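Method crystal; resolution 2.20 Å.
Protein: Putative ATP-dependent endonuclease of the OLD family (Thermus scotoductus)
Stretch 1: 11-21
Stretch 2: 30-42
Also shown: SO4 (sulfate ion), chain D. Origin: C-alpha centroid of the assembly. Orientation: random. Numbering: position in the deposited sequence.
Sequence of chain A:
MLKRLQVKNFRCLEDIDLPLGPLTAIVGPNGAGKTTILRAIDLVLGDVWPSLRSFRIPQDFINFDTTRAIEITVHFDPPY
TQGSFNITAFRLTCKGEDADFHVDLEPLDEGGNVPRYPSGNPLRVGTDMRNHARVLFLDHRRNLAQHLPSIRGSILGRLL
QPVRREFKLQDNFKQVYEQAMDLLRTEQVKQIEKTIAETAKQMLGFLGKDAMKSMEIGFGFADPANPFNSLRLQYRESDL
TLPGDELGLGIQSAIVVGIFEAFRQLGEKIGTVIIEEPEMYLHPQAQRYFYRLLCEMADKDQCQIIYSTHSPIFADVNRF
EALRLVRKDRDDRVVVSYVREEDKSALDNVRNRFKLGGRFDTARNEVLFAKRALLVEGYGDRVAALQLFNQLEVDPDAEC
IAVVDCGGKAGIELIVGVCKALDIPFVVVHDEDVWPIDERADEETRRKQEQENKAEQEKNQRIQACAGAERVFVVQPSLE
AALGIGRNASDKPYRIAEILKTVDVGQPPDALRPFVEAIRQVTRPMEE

Stretch 1 (11-21) RCLEDIDLPLG
Stretch 2 (30-42) NGAGKTTILRAID

No direct hydrogen bond joins the two stretches; the polar link between them is a single water, which accepts from Arg-11 NH1 at 2.8 Å and lies 2.9 Å from Thr-36 OG1. The same guanidinium approaches a like charge, Arg-11 NH1 lying 4.4 Å from Arg-39 NE, while Arg-11 NE and NH2 are satisfied by partners elsewhere in the structure. Arg-11 is extended (m, t, t), whereas Arg-39 is bent (m, m, chi3 -116°, chi4 -84°).

Stretch 2 begins as a loop, Asn-30 to Gly-33, and becomes a helix at Lys-34 that runs through Asp-42 and beyond. Its backbone bonds include Ile-37 N to Gly-33 O at 3.0 Å and Ala-40 N to Thr-36 O at 3.0 Å. Gly-33 occupies the N-cap position. Gly-31 (phi/psi 85/-3) and Gly-33 (124/-16) adopt angles at which a CB would be jammed against the preceding carbonyl. At Gly-33 an ideal CB would also come within 3.3 Å of Leu-13 CD2. Without it, Cys-12 SG (chi1 p) and Leu-13 CD2 approach Gly-33 CA to 3.8 and 4.1 Å.

Stretch 1 starts with Arg-11 at phi/psi 53/-121, turns a corner at Glu-14 and Asp-15, and continues as a strand to Pro-19. The CA atoms of Cys-12 and Gly-33 are 6.4 Å apart and those of Arg-11 and Thr-36 7.5 Å; the two backbones are wider apart at Leu-20 and Ile-41, with their CA atoms 11.1 Å apart. Ile-16, Leu-18 and Leu-20 point toward the helix, while the alternating Asp-17 and Pro-19 make no contact with it.

Apolar side chains form a row of contacts along the helix; 465 Å² is buried in all, both sides summed. Thr-36 (m) places CG2 3.5 Å from Leu-13 CD1 and 4.0 Å from Arg-11 CB, so its methyl serves the apolar surface while its hydroxyl meets the water. Leu-13 (m, t) continues to Ile-37 (m, t), with CD1 4.0 Å from Ile-37 CG1. Ile-16 CD1 (p, t) reaches that same CG1 at 3.8 Å, and Leu-18 CD2 (chi1 p, chi2 143°) lies 4.3 Å from Ile-37 CD1. One turn on, Leu-20 CD1 (m, t) and Ile-41 CD1 (m, t) are 4.5 Å apart.

A sulfate, probably from the crystallisation liquor, sits in the loop before the helix, where backbone amides converge: Gly-31 N donates to SO4 O3 and Gly-33 N to SO4 O1, each at 2.6 Å.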

# COMPACT_ATOMS: atom_id res chain seq x y z
N ARG A 11 10.37 4.49 5.81
CA ARG A 11 10.51 3.35 4.90
C ARG A 11 11.96 3.23 4.41
O ARG A 11 12.88 3.09 5.22
CB ARG A 11 9.51 3.46 3.75
CG ARG A 11 8.09 3.17 4.21
CD ARG A 11 7.03 3.60 3.20
NE ARG A 11 5.71 3.74 3.83
CZ ARG A 11 4.57 3.92 3.17
NH1 ARG A 11 4.56 3.96 1.84
NH2 ARG A 11 3.43 4.04 3.83
N CYS A 12 12.17 3.28 3.10
CA CYS A 12 13.53 3.15 2.58
C CYS A 12 14.32 4.45 2.62
O CYS A 12 15.53 4.42 2.33
CB CYS A 12 13.49 2.60 1.15
SG CYS A 12 12.51 3.54 -0.05
N LEU A 13 13.71 5.58 3.01
CA LEU A 13 14.36 6.89 2.95
C LEU A 13 15.01 7.17 4.30
O LEU A 13 14.40 7.72 5.21
CB LEU A 13 13.35 7.98 2.58
CG LEU A 13 12.55 7.77 1.29
CD1 LEU A 13 11.62 8.94 1.03
CD2 LEU A 13 13.50 7.56 0.12
N GLU A 14 16.29 6.80 4.42
CA GLU A 14 17.00 7.04 5.67
C GLU A 14 17.19 8.53 5.91
O GLU A 14 16.89 9.04 7.00
CB GLU A 14 18.33 6.31 5.68
CG GLU A 14 19.21 6.68 6.86
CD GLU A 14 20.24 5.61 7.19
OE1 GLU A 14 20.42 5.33 8.39
OE2 GLU A 14 20.86 5.05 6.26
N ASP A 15 17.68 9.24 4.90
CA ASP A 15 17.93 10.68 5.02
C ASP A 15 17.92 11.12 3.56
O ASP A 15 18.57 10.50 2.72
CB ASP A 15 19.18 10.94 5.85
CG ASP A 15 19.43 12.42 6.10
OD1 ASP A 15 18.88 13.26 5.35
OD2 ASP A 15 20.16 12.76 7.05
N ILE A 16 17.19 12.20 3.26
CA ILE A 16 17.13 12.73 1.90
C ILE A 16 16.66 14.17 2.04
O ILE A 16 15.92 14.53 2.96
CB ILE A 16 16.27 12.01 0.84
CG1 ILE A 16 14.84 11.91 1.34
CG2 ILE A 16 16.86 10.64 0.52
CD1 ILE A 16 13.80 11.90 0.24
N ASP A 17 17.07 14.97 1.07
CA ASP A 17 16.77 16.40 1.07
C ASP A 17 16.74 16.85 -0.39
O ASP A 17 17.79 16.88 -1.04
CB ASP A 17 17.82 17.14 1.88
CG ASP A 17 17.55 18.62 1.99
OD1 ASP A 17 16.58 19.12 1.35
OD2 ASP A 17 18.32 19.29 2.72
N LEU A 18 15.57 17.19 -0.92
CA LEU A 18 15.62 17.63 -2.31
C LEU A 18 14.83 18.91 -2.53
O LEU A 18 13.80 19.13 -1.89
CB LEU A 18 15.11 16.55 -3.27
CG LEU A 18 13.65 16.16 -3.17
CD1 LEU A 18 13.08 15.87 -4.56
CD2 LEU A 18 13.54 14.95 -2.28
N PRO A 19 15.29 19.76 -3.45
CA PRO A 19 14.47 20.91 -3.84
C PRO A 19 13.28 20.46 -4.67
O PRO A 19 13.31 19.41 -5.32
CB PRO A 19 15.42 21.77 -4.66
CG PRO A 19 16.42 20.74 -5.25
CD PRO A 19 16.59 19.72 -4.15
N LEU A 20 12.23 21.27 -4.62
CA LEU A 20 11.04 21.07 -5.43
C LEU A 20 10.81 22.32 -6.24
O LEU A 20 10.93 23.43 -5.73
CB LEU A 20 9.83 20.75 -4.56
CG LEU A 20 9.95 19.47 -3.72
CD1 LEU A 20 8.80 19.41 -2.73
CD2 LEU A 20 9.92 18.26 -4.60
N GLY A 21 10.50 22.15 -7.52
CA GLY A 21 10.24 23.26 -8.40
C GLY A 21 8.90 23.16 -9.10
O GLY A 21 8.13 22.22 -8.89
N ASN A 30 12.73 0.99 -9.74
CA ASN A 30 11.57 0.61 -8.93
C ASN A 30 11.99 0.11 -7.55
O ASN A 30 12.82 -0.79 -7.43
CB ASN A 30 10.75 -0.46 -9.65
CG ASN A 30 10.03 0.08 -10.86
OD1 ASN A 30 9.76 1.28 -10.94
ND2 ASN A 30 9.71 -0.79 -11.80
N GLY A 31 11.37 0.67 -6.51
CA GLY A 31 11.70 0.35 -5.14
C GLY A 31 12.86 1.13 -4.59
O GLY A 31 13.19 0.97 -3.40
N ALA A 32 13.49 1.96 -5.40
CA ALA A 32 14.67 2.71 -5.02
C ALA A 32 14.35 4.04 -4.34
O ALA A 32 15.28 4.81 -4.07
CB ALA A 32 15.55 2.96 -6.26
N GLY A 33 13.07 4.34 -4.07
CA GLY A 33 12.67 5.50 -3.29
C GLY A 33 11.70 6.46 -3.98
O GLY A 33 11.09 7.31 -3.30
N LYS A 34 11.57 6.36 -5.30
CA LYS A 34 10.73 7.20 -6.15
C LYS A 34 9.33 7.44 -5.55
O LYS A 34 8.95 8.57 -5.25
CB LYS A 34 10.61 6.52 -7.52
CG LYS A 34 10.25 7.41 -8.69
CD LYS A 34 10.85 6.87 -10.03
CE LYS A 34 10.13 5.64 -10.59
NZ LYS A 34 10.61 4.34 -10.01
N THR A 35 8.56 6.36 -5.40
CA THR A 35 7.18 6.48 -4.95
C THR A 35 7.12 6.87 -3.48
O THR A 35 6.18 7.56 -3.06
CB THR A 35 6.45 5.15 -5.21
OG1 THR A 35 6.42 4.90 -6.62
CG2 THR A 35 5.03 5.20 -4.69
N THR A 36 8.11 6.46 -2.69
CA THR A 36 8.13 6.79 -1.27
C THR A 36 8.30 8.29 -1.05
O THR A 36 7.72 8.86 -0.12
CB THR A 36 9.22 5.98 -0.58
OG1 THR A 36 8.97 4.58 -0.77
CG2 THR A 36 9.28 6.29 0.91
N ILE A 37 9.07 8.96 -1.91
CA ILE A 37 9.11 10.42 -1.87
C ILE A 37 7.70 10.99 -2.04
O ILE A 37 7.27 11.84 -1.25
CB ILE A 37 10.07 10.97 -2.95
CG1 ILE A 37 11.52 10.69 -2.56
CG2 ILE A 37 9.83 12.47 -3.16
CD1 ILE A 37 12.53 11.03 -3.64
N LEU A 38 6.97 10.52 -3.05
CA LEU A 38 5.63 11.05 -3.26
C LEU A 38 4.72 10.77 -2.07
O LEU A 38 3.94 11.64 -1.66
CB LEU A 38 5.02 10.48 -4.53
CG LEU A 38 5.79 10.77 -5.82
CD1 LEU A 38 4.94 10.36 -7.00
CD2 LEU A 38 6.15 12.24 -5.89
N ARG A 39 4.78 9.55 -1.51
CA ARG A 39 3.90 9.22 -0.39
C ARG A 39 4.21 10.08 0.83
O ARG A 39 3.30 10.47 1.58
CB ARG A 39 4.00 7.73 -0.04
CG ARG A 39 3.70 6.80 -1.23
CD ARG A 39 2.21 6.63 -1.52
NE ARG A 39 1.79 5.24 -1.31
CZ ARG A 39 1.91 4.26 -2.21
NH1 ARG A 39 2.44 4.50 -3.41
NH2 ARG A 39 1.51 3.03 -1.91
N ALA A 40 5.49 10.42 1.05
CA ALA A 40 5.85 11.26 2.18
C ALA A 40 5.20 12.64 2.07
O ALA A 40 4.71 13.18 3.07
CB ALA A 40 7.37 11.39 2.28
N ILE A 41 5.20 13.22 0.87
CA ILE A 41 4.51 14.50 0.68
C ILE A 41 3.04 14.34 1.00
O ILE A 41 2.44 15.17 1.71
CB ILE A 41 4.73 15.03 -0.74
CG1 ILE A 41 6.21 15.39 -0.97
CG2 ILE A 41 3.83 16.24 -1.02
CD1 ILE A 41 6.61 15.54 -2.47
N ASP A 42 2.43 13.26 0.52
CA ASP A 42 1.00 13.08 0.71
C ASP A 42 0.62 12.91 2.18
O ASP A 42 -0.49 13.27 2.58
CB ASP A 42 0.51 11.89 -0.08
CG ASP A 42 -0.99 11.84 -0.16
OD1 ASP A 42 -1.55 12.78 -0.76
OD2 ASP A 42 -1.60 10.90 0.40
S SO4 D . 9.45 3.24 -5.37
O1 SO4 D . 10.89 3.43 -5.26
O2 SO4 D . 8.90 4.30 -6.21
O3 SO4 D . 9.17 1.96 -5.99
O4 SO4 D . 8.84 3.29 -4.05
O HOH W 1 6.22 3.90 -0.38